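Alpha/beta hydrolase (Pseudomonas aeruginosa PAO1, PDB 4R1D) probably acts as a calcium-binding lipase effector of the H2 type VI secretion system in Pseudomonas aeruginosa, with its activity blocked by the immunity protein Tli4. Local coordinates at residues P48-I52 with V230-Y234; V204-G208 with V222-I226; W338-A344 with R441-G447. One frame throughout, in Å; residues are numbered along the deposited sequence.

Interaction 1: P48-I52 with V230-Y234; sequences PLPVI and VLPFY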
loop_
_atom_site.group_PDB
_atom_site.type_symbol
_atom_site.label_atom_id
_atom_site.label_comp_id
_atom_site.label_asym_id
_atom_site.label_seq_id
_atom_site.Cartn_x
_atom_site.Cartn_y
_atom_site.Cartn_z
ATOM N N PRO A 48 7.690 -16.202 27.262
ATOM C CA PRO A 48 7.062 -15.825 25.994
ATOM C C PRO A 48 8.093 -15.589 24.909
ATOM O O PRO A 48 9.166 -15.048 25.181
ATOM C CB PRO A 48 6.331 -14.522 26.338
ATOM C CG PRO A 48 7.049 -13.992 27.532
ATOM C CD PRO A 48 7.487 -15.186 28.307
ATOM N N LEU A 49 7.763 -16.005 23.688
ATOM C CA LEU A 49 8.637 -15.823 22.538
ATOM C C LEU A 49 7.754 -15.361 21.384
ATOM O O LEU A 49 7.185 -16.183 20.665
ATOM C CB LEU A 49 9.339 -17.144 22.186
ATOM C CG LEU A 49 10.481 -17.085 21.170
ATOM C CD1 LEU A 49 11.384 -15.933 21.498
ATOM C CD2 LEU A 49 11.284 -18.396 21.137
ATOM N N PRO A 50 7.608 -14.038 21.213
ATOM C CA PRO A 50 6.671 -13.578 20.185
ATOM C C PRO A 50 7.141 -13.881 18.767
ATOM O O PRO A 50 8.309 -13.708 18.453
ATOM C CB PRO A 50 6.613 -12.054 20.407
ATOM C CG PRO A 50 7.049 -11.857 21.809
ATOM C CD PRO A 50 8.117 -12.923 22.025
ATOM N N VAL A 51 6.207 -14.332 17.939
ATOM C CA VAL A 51 6.430 -14.500 16.512
ATOM C C VAL A 51 5.732 -13.339 15.812
ATOM O O VAL A 51 4.523 -13.204 15.916
ATOM C CB VAL A 51 5.863 -15.838 16.028
ATOM C CG1 VAL A 51 5.969 -15.960 14.510
ATOM C CG2 VAL A 51 6.615 -16.995 16.718
ATOM N N ILE A 52 6.496 -12.509 15.100
ATOM C CA ILE A 52 5.945 -11.331 14.445
ATOM C C ILE A 52 5.775 -11.623 12.961
ATOM O O ILE A 52 6.756 -11.833 12.252
ATOM C CB ILE A 52 6.896 -10.117 14.567
ATOM C CG1 ILE A 52 7.408 -9.957 16.003
ATOM C CG2 ILE A 52 6.192 -8.834 14.074
ATOM C CD1 ILE A 52 6.320 -9.718 17.042
ATOM N N VAL A 230 3.638 -4.970 21.300
ATOM C CA VAL A 230 3.836 -6.378 21.617
ATOM C C VAL A 230 4.481 -6.604 22.983
ATOM O O VAL A 230 3.928 -7.311 23.817
ATOM C CB VAL A 230 4.656 -7.088 20.537
ATOM C CG1 VAL A 230 4.837 -8.551 20.913
ATOM C CG2 VAL A 230 3.948 -6.956 19.200
ATOM N N LEU A 231 5.639 -6.004 23.222
ATOM C CA LEU A 231 6.364 -6.313 24.455
ATOM C C LEU A 231 5.633 -5.793 25.701
ATOM O O LEU A 231 5.569 -6.493 26.712
ATOM C CB LEU A 231 7.813 -5.832 24.394
ATOM C CG LEU A 231 8.656 -6.509 23.303
ATOM C CD1 LEU A 231 10.089 -6.006 23.322
ATOM C CD2 LEU A 231 8.624 -8.021 23.447
ATOM N N PRO A 232 5.049 -4.584 25.623
ATOM C CA PRO A 232 4.330 -4.117 26.818
ATOM C C PRO A 232 3.167 -5.027 27.215
ATOM O O PRO A 232 2.845 -5.126 28.395
ATOM C CB PRO A 232 3.840 -2.728 26.405
ATOM C CG PRO A 232 4.922 -2.239 25.477
ATOM C CD PRO A 232 5.302 -3.487 24.672
ATOM N N PHE A 233 2.538 -5.695 26.257
ATOM C CA PHE A 233 1.536 -6.678 26.643
ATOM C C PHE A 233 2.135 -7.717 27.601
ATOM O O PHE A 233 1.523 -8.048 28.615
ATOM C CB PHE A 233 0.912 -7.373 25.427
ATOM C CG PHE A 233 0.042 -8.549 25.791
ATOM C CD1 PHE A 233 -1.295 -8.367 26.113
ATOM C CD2 PHE A 233 0.565 -9.833 25.833
ATOM C CE1 PHE A 233 -2.100 -9.443 26.460
ATOM C CE2 PHE A 233 -0.237 -10.918 26.179
ATOM C CZ PHE A 233 -1.571 -10.720 26.494
ATOM N N TYR A 234 3.320 -8.238 27.281
ATOM C CA TYR A 234 3.941 -9.259 28.130
ATOM C C TYR A 234 4.462 -8.660 29.433
ATOM O O TYR A 234 4.404 -9.307 30.482
ATOM C CB TYR A 234 5.039 -10.029 27.383
ATOM C CG TYR A 234 4.452 -10.811 26.242
ATOM C CD1 TYR A 234 3.761 -11.996 26.472
ATOM C CD2 TYR A 234 4.534 -10.343 24.939
ATOM C CE1 TYR A 234 3.189 -12.703 25.429
ATOM C CE2 TYR A 234 3.963 -11.038 23.899
ATOM C CZ TYR A 234 3.299 -12.212 24.144
ATOM O OH TYR A 234 2.735 -12.898 23.090
#
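P48, P50 and I52 of the strand face a helical turn carrying V230, L231 and Y234, the two segments running roughly antiparallel at 156° with their axes 10.2 Å apart. The contacts between the two segments are made by carbon atoms of the side chains. The ring of Y234 lies obliquely across both prolines, which meet it from one side: P48 CB lies 3.6 Å from Y234 CD1, while P50 CG lies 3.8 Å from Y234 CE2, further along it. Y234 CG is anti to the carbonyl carbon (chi1 -65°), which sends the ring back along the helix, past both pyrrolidines and in the opposite sense to them. V230 divides its two methyls between neighbours on the strand. CG1, anti to the backbone N (chi1 180°), lies 4.0 Å from P50 CB, and V230 CG2 is 4.2 Å from I52 CD1. L231 adds a looser touch through CD2 to the ring of P50. Although the ring packs against carbon, its buried hydroxyl is hydrogen-bonded to D203 OD2 and W205 NE1; as D203 is a calcium ligand, Y234 is a second-shell residue of the metal site. Helix 215-238 thus crosses one face of the parallel sheet, over strand 48-54, as it connects strand 201-206 to strand 250-255; those two strands flank 48-54 and hydrogen-bond to its backbone, while L49, whose side chain points away from the helix, and V51 both touch F202.

Interaction 2: V204-G208 with V222-I226; sequences VWCAG and VRDYI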
loop_
_atom_site.group_PDB
_atom_site.type_symbol
_atom_site.label_atom_id
_atom_site.label_comp_id
_atom_site.label_asym_id
_atom_site.label_seq_id
_atom_site.Cartn_x
_atom_site.Cartn_y
_atom_site.Cartn_z
ATOM N N VAL A 204 1.559 -15.418 17.985
ATOM C CA VAL A 204 1.752 -14.750 16.693
ATOM C C VAL A 204 1.090 -13.374 16.690
ATOM O O VAL A 204 -0.119 -13.268 16.895
ATOM C CB VAL A 204 1.149 -15.568 15.543
ATOM C CG1 VAL A 204 1.382 -14.860 14.203
ATOM C CG2 VAL A 204 1.754 -16.998 15.517
ATOM N N TRP A 205 1.889 -12.339 16.434
ATOM C CA TRP A 205 1.403 -10.966 16.348
ATOM C C TRP A 205 1.565 -10.515 14.906
ATOM O O TRP A 205 2.493 -10.939 14.230
ATOM C CB TRP A 205 2.218 -10.053 17.264
ATOM C CG TRP A 205 2.019 -10.367 18.710
ATOM C CD1 TRP A 205 2.554 -11.417 19.399
ATOM C CD2 TRP A 205 1.230 -9.624 19.652
ATOM N NE1 TRP A 205 2.152 -11.370 20.717
ATOM C CE2 TRP A 205 1.331 -10.285 20.894
ATOM C CE3 TRP A 205 0.446 -8.467 19.563
ATOM C CZ2 TRP A 205 0.686 -9.824 22.043
ATOM C CZ3 TRP A 205 -0.198 -8.009 20.704
ATOM C CH2 TRP A 205 -0.080 -8.694 21.928
ATOM N N CYS A 206 0.660 -9.665 14.440
ATOM C CA CYS A 206 0.610 -9.318 13.023
ATOM C C CYS A 206 1.065 -7.885 12.783
ATOM O O CYS A 206 0.339 -6.937 13.097
ATOM C CB CYS A 206 -0.808 -9.482 12.500
ATOM S SG CYS A 206 -0.960 -9.270 10.706
ATOM N N ALA A 207 2.259 -7.738 12.220
ATOM C CA ALA A 207 2.828 -6.417 11.981
ATOM C C ALA A 207 2.450 -5.868 10.615
ATOM O O ALA A 207 3.311 -5.652 9.758
ATOM C CB ALA A 207 4.344 -6.456 12.137
ATOM N N GLY A 208 1.159 -5.639 10.404
ATOM C CA GLY A 208 0.726 -4.985 9.177
ATOM C C GLY A 208 1.424 -3.635 9.051
ATOM O O GLY A 208 1.796 -3.018 10.061
ATOM N N VAL A 222 7.493 -1.096 12.261
ATOM C CA VAL A 222 7.458 -2.438 12.847
ATOM C C VAL A 222 8.233 -2.472 14.168
ATOM O O VAL A 222 7.795 -3.086 15.149
ATOM C CB VAL A 222 7.970 -3.514 11.851
ATOM C CG1 VAL A 222 8.167 -4.847 12.540
ATOM C CG2 VAL A 222 6.987 -3.650 10.697
ATOM N N ARG A 223 9.378 -1.796 14.198
ATOM C CA ARG A 223 10.115 -1.626 15.445
ATOM C C ARG A 223 9.179 -1.047 16.505
ATOM O O ARG A 223 9.051 -1.591 17.609
ATOM C CB ARG A 223 11.324 -0.703 15.246
ATOM C CG ARG A 223 12.186 -0.537 16.505
ATOM C CD ARG A 223 12.407 0.922 16.880
ATOM N NE ARG A 223 12.824 1.049 18.278
ATOM C CZ ARG A 223 12.037 1.495 19.259
ATOM N NH1 ARG A 223 10.795 1.885 18.999
ATOM N NH2 ARG A 223 12.498 1.571 20.502
ATOM N N ASP A 224 8.496 0.043 16.170
ATOM C CA ASP A 224 7.622 0.676 17.158
ATOM C C ASP A 224 6.524 -0.281 17.632
ATOM O O ASP A 224 6.185 -0.312 18.818
ATOM C CB ASP A 224 7.007 1.972 16.619
ATOM C CG ASP A 224 8.037 3.078 16.421
ATOM O OD1 ASP A 224 9.172 2.974 16.946
ATOM O OD2 ASP A 224 7.704 4.067 15.736
ATOM N N TYR A 225 5.978 -1.062 16.697
ATOM C CA TYR A 225 4.925 -2.013 17.007
ATOM C C TYR A 225 5.435 -3.031 18.019
ATOM O O TYR A 225 4.782 -3.297 19.029
ATOM C CB TYR A 225 4.450 -2.717 15.721
ATOM C CG TYR A 225 3.474 -3.840 15.945
ATOM C CD1 TYR A 225 2.254 -3.614 16.562
ATOM C CD2 TYR A 225 3.766 -5.134 15.523
ATOM C CE1 TYR A 225 1.355 -4.638 16.760
ATOM C CE2 TYR A 225 2.875 -6.161 15.713
ATOM C CZ TYR A 225 1.677 -5.920 16.331
ATOM O OH TYR A 225 0.775 -6.938 16.516
ATOM N N ILE A 226 6.610 -3.595 17.760
ATOM C CA ILE A 226 7.173 -4.584 18.679
ATOM C C ILE A 226 7.468 -3.957 20.047
ATOM O O ILE A 226 7.078 -4.495 21.074
ATOM C CB ILE A 226 8.461 -5.212 18.113
ATOM C CG1 ILE A 226 8.166 -5.980 16.822
ATOM C CG2 ILE A 226 9.120 -6.130 19.134
ATOM C CD1 ILE A 226 9.413 -6.265 16.007
#
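The hydroxyl of Y225 ends beside W205 and C206: OH lies 3.4 Å from W205 CE3, at the edge of the indole and near its plane, and is the same 3.4 Å from both C206 N and C206 O. With CG anti to the backbone N (chi1 173°), the tyrosine reaches straight from the helix to the end of the strand, and its ring passes obliquely along the backbone there. Y225 CE2 is 3.7 Å from C206 O, and A207 CB comes equally close, 3.7 Å, to Y225 CD2. The small side chain of A207 is also met by V222, whose CG2 lies 4.1 Å from A207 CB, so the alanine methyl touches both the valine and the tyrosine. Here the chain is already leaving the strand: A207 is the centre of an inverse gamma turn, spanned by a weak bond from G208 N to C206 O. K138 ties both sides together, giving a hydrogen bond from NZ to C206 O and a cation-pi contact to the Y225 ring. Beyond the contact V222 continues onto V261 and L265 of helix 258-267, while the W205 indole makes a second cation-pi contact, with R134. The geometry is that of a beta-alpha unit, in which edge strand 201-206 of the parallel alpha/beta-hydrolase sheet turns back into helix 215-238, close to the calcium site formed partly by F202 and D203.

Interaction 3: W338-A344 with R441-G447; sequences WLFLCDA and RDLIWKG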
loop_
_atom_site.group_PDB
_atom_site.type_symbol
_atom_site.label_atom_id
_atom_site.label_comp_id
_atom_site.label_asym_id
_atom_site.label_seq_id
_atom_site.Cartn_x
_atom_site.Cartn_y
_atom_site.Cartn_z
ATOM N N TRP A 338 16.929 -8.147 -18.431
ATOM C CA TRP A 338 15.641 -8.809 -18.291
ATOM C C TRP A 338 14.587 -8.196 -19.200
ATOM O O TRP A 338 13.482 -8.697 -19.304
ATOM C CB TRP A 338 15.182 -8.765 -16.832
ATOM C CG TRP A 338 15.206 -7.398 -16.189
ATOM C CD1 TRP A 338 16.211 -6.868 -15.431
ATOM C CD2 TRP A 338 14.167 -6.410 -16.221
ATOM N NE1 TRP A 338 15.861 -5.614 -14.990
ATOM C CE2 TRP A 338 14.618 -5.306 -15.471
ATOM C CE3 TRP A 338 12.905 -6.352 -16.820
ATOM C CZ2 TRP A 338 13.843 -4.152 -15.293
ATOM C CZ3 TRP A 338 12.139 -5.199 -16.648
ATOM C CH2 TRP A 338 12.616 -4.121 -15.888
ATOM N N LEU A 339 14.933 -7.102 -19.872
ATOM C CA LEU A 339 13.981 -6.431 -20.737
ATOM C C LEU A 339 14.528 -6.528 -22.140
ATOM O O LEU A 339 15.569 -5.945 -22.437
ATOM C CB LEU A 339 13.838 -4.959 -20.348
ATOM C CG LEU A 339 12.971 -4.093 -21.273
ATOM C CD1 LEU A 339 11.519 -4.558 -21.291
ATOM C CD2 LEU A 339 13.035 -2.614 -20.884
ATOM N N PHE A 340 13.834 -7.271 -22.987
ATOM C CA PHE A 340 14.360 -7.618 -24.306
ATOM C C PHE A 340 13.511 -7.067 -25.441
ATOM O O PHE A 340 12.297 -7.258 -25.477
ATOM C CB PHE A 340 14.462 -9.140 -24.451
ATOM C CG PHE A 340 15.241 -9.804 -23.357
ATOM C CD1 PHE A 340 16.624 -9.876 -23.416
ATOM C CD2 PHE A 340 14.590 -10.353 -22.261
ATOM C CE1 PHE A 340 17.346 -10.493 -22.416
ATOM C CE2 PHE A 340 15.298 -10.969 -21.252
ATOM C CZ PHE A 340 16.688 -11.046 -21.325
ATOM N N LEU A 341 14.164 -6.400 -26.389
ATOM C CA LEU A 341 13.497 -5.921 -27.582
ATOM C C LEU A 341 13.865 -6.867 -28.722
ATOM O O LEU A 341 15.026 -6.926 -29.122
ATOM C CB LEU A 341 13.961 -4.501 -27.903
ATOM C CG LEU A 341 13.261 -3.309 -27.232
ATOM C CD1 LEU A 341 12.790 -3.585 -25.803
ATOM C CD2 LEU A 341 14.138 -2.064 -27.289
ATOM N N CYS A 342 12.881 -7.609 -29.228
ATOM C CA CYS A 342 13.130 -8.682 -30.196
ATOM C C CYS A 342 12.361 -8.458 -31.487
ATOM O O CYS A 342 11.364 -7.732 -31.511
ATOM C CB CYS A 342 12.704 -10.031 -29.615
ATOM S SG CYS A 342 13.539 -10.497 -28.087
ATOM N N ASP A 343 12.815 -9.100 -32.561
ATOM C CA ASP A 343 12.103 -9.037 -33.827
ATOM C C ASP A 343 11.040 -10.139 -33.903
ATOM O O ASP A 343 10.872 -10.920 -32.959
ATOM C CB ASP A 343 13.074 -9.110 -35.018
ATOM C CG ASP A 343 13.834 -10.433 -35.095
ATOM O OD1 ASP A 343 13.353 -11.462 -34.572
ATOM O OD2 ASP A 343 14.923 -10.450 -35.707
ATOM N N ALA A 344 10.333 -10.197 -35.030
ATOM C CA ALA A 344 9.260 -11.171 -35.237
ATOM C C ALA A 344 9.708 -12.622 -35.051
ATOM O O ALA A 344 8.901 -13.480 -34.699
ATOM C CB ALA A 344 8.628 -10.981 -36.613
ATOM N N ARG A 441 9.300 -13.164 -16.263
ATOM C CA ARG A 441 10.718 -13.207 -15.939
ATOM C C ARG A 441 11.561 -12.620 -17.076
ATOM O O ARG A 441 12.520 -11.889 -16.833
ATOM C CB ARG A 441 11.135 -14.639 -15.616
ATOM C CG ARG A 441 12.574 -14.766 -15.149
ATOM C CD ARG A 441 13.526 -15.135 -16.310
ATOM N NE ARG A 441 14.889 -15.220 -15.816
ATOM C CZ ARG A 441 15.820 -16.066 -16.261
ATOM N NH1 ARG A 441 15.551 -16.928 -17.234
ATOM N NH2 ARG A 441 17.018 -16.047 -15.706
ATOM N N ASP A 442 11.215 -12.962 -18.312
ATOM C CA ASP A 442 11.769 -12.265 -19.465
ATOM C C ASP A 442 10.697 -11.337 -19.963
ATOM O O ASP A 442 9.621 -11.783 -20.362
ATOM C CB ASP A 442 12.155 -13.234 -20.590
ATOM C CG ASP A 442 13.317 -14.123 -20.215
ATOM O OD1 ASP A 442 14.144 -13.698 -19.386
ATOM O OD2 ASP A 442 13.413 -15.249 -20.748
ATOM N N LEU A 443 10.972 -10.041 -19.916
ATOM C CA LEU A 443 10.002 -9.063 -20.334
ATOM C C LEU A 443 10.351 -8.765 -21.782
ATOM O O LEU A 443 11.377 -8.152 -22.057
ATOM C CB LEU A 443 10.116 -7.809 -19.473
ATOM C CG LEU A 443 8.888 -6.900 -19.389
ATOM C CD1 LEU A 443 8.374 -6.567 -20.780
ATOM C CD2 LEU A 443 7.807 -7.566 -18.570
ATOM N N ILE A 444 9.501 -9.210 -22.699
ATOM C CA ILE A 444 9.820 -9.148 -24.125
ATOM C C ILE A 444 8.864 -8.279 -24.925
ATOM O O ILE A 444 7.658 -8.490 -24.910
ATOM C CB ILE A 444 9.798 -10.553 -24.750
ATOM C CG1 ILE A 444 10.800 -11.472 -24.047
ATOM C CG2 ILE A 444 10.080 -10.469 -26.254
ATOM C CD1 ILE A 444 10.409 -12.961 -24.130
ATOM N N TRP A 445 9.418 -7.295 -25.630
ATOM C CA TRP A 445 8.662 -6.524 -26.600
ATOM C C TRP A 445 9.034 -7.126 -27.942
ATOM O O TRP A 445 10.192 -7.052 -28.352
ATOM C CB TRP A 445 9.125 -5.074 -26.615
ATOM C CG TRP A 445 8.577 -4.173 -25.543
ATOM C CD1 TRP A 445 9.240 -3.722 -24.430
ATOM C CD2 TRP A 445 7.287 -3.557 -25.518
ATOM N NE1 TRP A 445 8.430 -2.876 -23.708
ATOM C CE2 TRP A 445 7.227 -2.760 -24.353
ATOM C CE3 TRP A 445 6.175 -3.602 -26.363
ATOM C CZ2 TRP A 445 6.096 -2.021 -24.012
ATOM C CZ3 TRP A 445 5.053 -2.866 -26.023
ATOM C CH2 TRP A 445 5.018 -2.095 -24.849
ATOM N N LYS A 446 8.065 -7.726 -28.617
ATOM C CA LYS A 446 8.333 -8.372 -29.895
ATOM C C LYS A 446 7.690 -7.572 -31.019
ATOM O O LYS A 446 6.501 -7.265 -30.972
ATOM C CB LYS A 446 7.798 -9.802 -29.867
ATOM C CG LYS A 446 8.049 -10.583 -31.137
ATOM C CD LYS A 446 7.386 -11.945 -31.079
ATOM C CE LYS A 446 8.240 -12.945 -30.329
ATOM N NZ LYS A 446 7.816 -14.347 -30.630
ATOM N N GLY A 447 8.482 -7.205 -32.025
ATOM C CA GLY A 447 7.979 -6.395 -33.118
ATOM C C GLY A 447 9.027 -5.431 -33.645
ATOM O O GLY A 447 10.185 -5.495 -33.243
#
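In both L339 and L443 CG is anti to the backbone N (chi1 174° and -157°), and the two leucines run alongside one another in the same direction, with L339 CD1 3.8 Å from L443 CD1. Along the same face L341 and W445 repeat the pairing: L341 CD1 is 3.8 Å from W445 CD1, and L339 CD1 reaches that same indole carbon diagonally at 4.0 Å. The backbones beneath are zipped in parallel. F340 N bonds to L443 O at 2.8 Å and F340 O receives W445 N; C342 N bonds to W445 O and C342 O accepts G447 N, tilted from the carbonyl plane; L443 N bonds to W338 O at the start. G447, whose backbone angles suit glycine, follows the end of the strand. On the reverse face C342 SG sits 3.9 Å from I444 CG2, and the F340 ring meets a carboxylate, with F340 CE2 3.5 Å from D442 OD1 and the two planes 89° apart. That carboxylate is held in place by R333 and by the backbone N of L483. The pair forms the middle of a mixed four-stranded sheet: strand 358-359 borders 339-342, where W338 and L339 make a classic beta bulge opposite Y359, and strand 477-479 runs antiparallel to 443-446. Helix 289-296 packs on the leucine and tryptophan face, its Y291 hydrogen-bonding W445 NE1, and I369 of helix 365-370 joins it there.

Interactions 1 and 2 are successive stations of helix 215-238 on the parallel sheet, the second nested within the chain loop closed by the first. They touch directly: V51 O bonds to W205 N between neighbouring strands, and I52 packs on A207. Both are buried side-chain contacts near the calcium site, interaction 1 wholly apolar across the segments and interaction 2 with a tyrosine hydroxyl among backbone atoms. Interaction 3 lies on the opposite side of the chain's centre, its nearest atoms about 27 Å from interaction 2, in a separate sheet. It joins strand to strand through backbone hydrogen bonds, largely buried, with A344 exposed at one end.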